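Local coordinates for peroxisomal catalase A (Saccharomyces cerevisiae, PDB 1A4E), which breaks down hydrogen peroxide to water and oxygen with a heme cofactor, working as a peroxisomal homotetramer that probably shields the yeast cell from peroxide made by oxidases, at residues Gly122-Val127 with Ser320-Tyr325. Residues are numbered along the deposited sequence; the frame is centred on the assembly and turned at random.
With HEM (protoporphyrin IX containing Fe), chain I.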
loop_
_atom_site.group_PDB
_atom_site.type_symbol
_atom_site.label_atom_id
_atom_site.label_comp_id
_atom_site.label_asym_id
_atom_site.label_seq_id
_atom_site.Cartn_x
_atom_site.Cartn_y
_atom_site.Cartn_z
ATOM N N GLY B 122 28.918 3.808 -5.078
ATOM C CA GLY B 122 27.507 3.942 -4.789
ATOM C C GLY B 122 27.041 5.379 -4.848
ATOM O O GLY B 122 27.797 6.304 -5.131
ATOM N N ASN B 123 25.754 5.566 -4.592
ATOM C CA ASN B 123 25.206 6.900 -4.582
ATOM C C ASN B 123 25.539 7.659 -3.303
ATOM O O ASN B 123 25.743 7.091 -2.227
ATOM C CB ASN B 123 23.697 6.793 -4.796
ATOM C CG ASN B 123 23.338 6.367 -6.213
ATOM O OD1 ASN B 123 24.184 6.290 -7.102
ATOM N ND2 ASN B 123 22.070 6.064 -6.470
ATOM N N LEU B 124 25.634 8.978 -3.462
ATOM C CA LEU B 124 25.906 9.873 -2.355
ATOM C C LEU B 124 24.827 10.943 -2.403
ATOM O O LEU B 124 24.639 11.578 -3.436
ATOM C CB LEU B 124 27.282 10.515 -2.536
ATOM C CG LEU B 124 28.114 11.207 -1.443
ATOM C CD1 LEU B 124 28.589 12.499 -2.056
ATOM C CD2 LEU B 124 27.353 11.493 -0.150
ATOM N N ASP B 125 24.092 11.168 -1.316
ATOM C CA ASP B 125 23.128 12.246 -1.292
ATOM C C ASP B 125 23.540 13.344 -0.331
ATOM O O ASP B 125 23.798 13.102 0.847
ATOM C CB ASP B 125 21.748 11.720 -0.892
ATOM C CG ASP B 125 21.104 10.758 -1.890
ATOM O OD1 ASP B 125 21.393 10.822 -3.084
ATOM O OD2 ASP B 125 20.302 9.931 -1.475
ATOM N N TRP B 126 23.676 14.552 -0.880
ATOM C CA TRP B 126 23.904 15.746 -0.089
ATOM C C TRP B 126 22.547 16.442 -0.008
ATOM O O TRP B 126 22.125 17.234 -0.855
ATOM C CB TRP B 126 24.957 16.654 -0.763
ATOM C CG TRP B 126 26.429 16.275 -0.553
ATOM C CD1 TRP B 126 26.827 15.175 0.170
ATOM C CD2 TRP B 126 27.498 16.960 -1.077
ATOM N NE1 TRP B 126 28.136 15.151 0.096
ATOM C CE2 TRP B 126 28.580 16.187 -0.632
ATOM C CE3 TRP B 126 27.711 18.099 -1.856
ATOM C CZ2 TRP B 126 29.892 16.544 -0.962
ATOM C CZ3 TRP B 126 29.022 18.452 -2.183
ATOM C CH2 TRP B 126 30.104 17.680 -1.744
ATOM N N VAL B 127 21.827 16.066 1.051
ATOM C CA VAL B 127 20.483 16.565 1.304
ATOM C C VAL B 127 20.621 17.811 2.179
ATOM O O VAL B 127 20.596 17.788 3.412
ATOM C CB VAL B 127 19.654 15.448 2.003
ATOM C CG1 VAL B 127 18.198 15.849 2.009
ATOM C CG2 VAL B 127 19.772 14.122 1.268
ATOM N N SER B 320 21.598 8.991 4.754
ATOM C CA SER B 320 22.169 7.666 4.960
ATOM C C SER B 320 22.757 7.062 3.687
ATOM O O SER B 320 23.491 6.068 3.730
ATOM C CB SER B 320 21.088 6.759 5.547
ATOM O OG SER B 320 19.864 6.833 4.838
ATOM N N THR B 321 22.450 7.680 2.538
ATOM C CA THR B 321 23.043 7.281 1.271
ATOM C C THR B 321 24.345 8.067 1.193
ATOM O O THR B 321 24.397 9.235 0.809
ATOM C CB THR B 321 22.108 7.651 0.099
ATOM O OG1 THR B 321 20.894 6.968 0.340
ATOM C CG2 THR B 321 22.641 7.262 -1.264
ATOM N N THR B 322 25.413 7.393 1.598
ATOM C CA THR B 322 26.716 8.015 1.657
ATOM C C THR B 322 27.781 7.055 1.178
ATOM O O THR B 322 27.632 5.847 1.303
ATOM C CB THR B 322 26.989 8.463 3.111
ATOM O OG1 THR B 322 28.232 9.145 3.061
ATOM C CG2 THR B 322 27.029 7.326 4.122
ATOM N N VAL B 323 28.857 7.595 0.617
ATOM C CA VAL B 323 29.960 6.764 0.156
ATOM C C VAL B 323 31.009 6.600 1.255
ATOM O O VAL B 323 30.988 7.347 2.242
ATOM C CB VAL B 323 30.603 7.391 -1.111
ATOM C CG1 VAL B 323 29.573 7.325 -2.234
ATOM C CG2 VAL B 323 31.076 8.817 -0.853
ATOM N N PRO B 324 31.938 5.633 1.163
ATOM C CA PRO B 324 33.093 5.533 2.043
ATOM C C PRO B 324 33.855 6.840 2.209
ATOM O O PRO B 324 33.959 7.632 1.270
ATOM C CB PRO B 324 33.927 4.425 1.433
ATOM C CG PRO B 324 33.283 4.081 0.117
ATOM C CD PRO B 324 31.832 4.428 0.354
ATOM N N TYR B 325 34.356 7.022 3.442
ATOM C CA TYR B 325 35.115 8.178 3.928
ATOM C C TYR B 325 34.272 9.413 4.224
ATOM O O TYR B 325 34.816 10.448 4.610
ATOM C CB TYR B 325 36.242 8.573 2.937
ATOM C CG TYR B 325 37.225 7.431 2.688
ATOM C CD1 TYR B 325 38.185 7.086 3.646
ATOM C CD2 TYR B 325 37.131 6.691 1.507
ATOM C CE1 TYR B 325 39.042 6.006 3.419
ATOM C CE2 TYR B 325 37.983 5.617 1.274
ATOM C CZ TYR B 325 38.933 5.284 2.232
ATOM O OH TYR B 325 39.747 4.202 1.999
HETATM C CHA HEM I . 12.979 16.069 3.028
HETATM C CHB HEM I . 12.892 14.402 7.525
HETATM C CHC HEM I . 15.789 17.965 8.876
HETATM C CHD HEM I . 16.657 18.935 4.245
HETATM C C1A HEM I . 12.574 15.403 4.171
HETATM C C2A HEM I . 11.732 14.222 4.164
HETATM C C3A HEM I . 11.779 13.700 5.414
HETATM C C4A HEM I . 12.617 14.581 6.190
HETATM C CMA HEM I . 11.154 12.405 5.911
HETATM C CAA HEM I . 11.010 13.641 2.961
HETATM C CBA HEM I . 11.791 12.451 2.449
HETATM C CGA HEM I . 11.176 11.749 1.259
HETATM O O1A HEM I . 9.991 11.425 1.264
HETATM O O2A HEM I . 11.915 11.511 0.318
HETATM C C1B HEM I . 13.703 15.217 8.283
HETATM C C2B HEM I . 13.883 15.068 9.708
HETATM C C3B HEM I . 14.626 16.147 10.129
HETATM C C4B HEM I . 14.902 16.915 8.923
HETATM C CMB HEM I . 13.297 13.911 10.510
HETATM C CAB HEM I . 15.057 16.511 11.410
HETATM C CBB HEM I . 15.053 15.694 12.634
HETATM C C1C HEM I . 16.307 18.529 7.727
HETATM C C2C HEM I . 17.460 19.400 7.710
HETATM C C3C HEM I . 17.758 19.629 6.397
HETATM C C4C HEM I . 16.768 18.901 5.626
HETATM C CMC HEM I . 18.199 19.890 8.953
HETATM C CAC HEM I . 18.819 20.352 5.872
HETATM C CBC HEM I . 20.205 20.034 6.136
HETATM C C1D HEM I . 15.711 18.251 3.505
HETATM C C2D HEM I . 15.591 18.318 2.070
HETATM C C3D HEM I . 14.541 17.536 1.740
HETATM C C4D HEM I . 14.024 16.980 2.961
HETATM C CMD HEM I . 16.481 19.092 1.107
HETATM C CAD HEM I . 13.973 17.328 0.349
HETATM C CBD HEM I . 14.587 16.178 -0.417
HETATM C CGD HEM I . 13.990 16.105 -1.810
HETATM O O1D HEM I . 14.126 17.057 -2.566
HETATM O O2D HEM I . 13.371 15.104 -2.150
HETATM N NA HEM I . 13.137 15.600 5.419
HETATM N NB HEM I . 14.348 16.333 7.802
HETATM N NC HEM I . 15.915 18.190 6.450
HETATM N ND HEM I . 14.754 17.414 4.047
HETATM FE FE HEM I . 14.508 16.915 5.930
HETATM O O HOH W 1 18.903 7.391 -1.977
#
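With Asp125 CG anti to its carbonyl carbon (chi1 -66°) and Thr321 CG2 anti to its backbone N, the carboxylate lies against the flank of the threonine, OD2 3.3 Å from Thr321 CB. A water joins the two polar ends: it donates to Asp125 OD2 at 2.9 Å and is hydrogen-bonded to Thr321 OG1 at 3.1 Å. OD2 also accepts from Ala318 N, and OD1 forms a salt bridge with Lys116, so the buried carboxylate is gripped at both oxygens. An alanine in place of Asp125 would probably leave Lys116 without its charge partner and Ala318 N and the water without their acceptor. Between the backbones, Asp125 N donates to Thr321 O at 2.9 Å in a nearly straight bond (170° at the hydrogen), and Leu124 CA brings a CH to the same oxygen. The Thr321 methyl CG2 turns to the strand backbone, 3.3 Å from Asn123 O, which itself accepts from Asn14 ND2 of a second subunit. Farther along, Leu124 and Val323 meet at about a right angle, CG to CG2 at 3.9 Å, while Val323 CG1 rests near Gly122 O. Thr322 OG1 is hydrogen-bonded to Gln326 O, just beyond the loop segment. The loop 320-325 thus runs across strand 122-129, which pairs antiparallel with strand 112-119 in the catalase β-barrel. Two residues on from Asp125, Val127 sets CG1 3.6 Å from heme C2D, and the strand thus links the buried crossing to the wall of the heme pocket of the catalase fold.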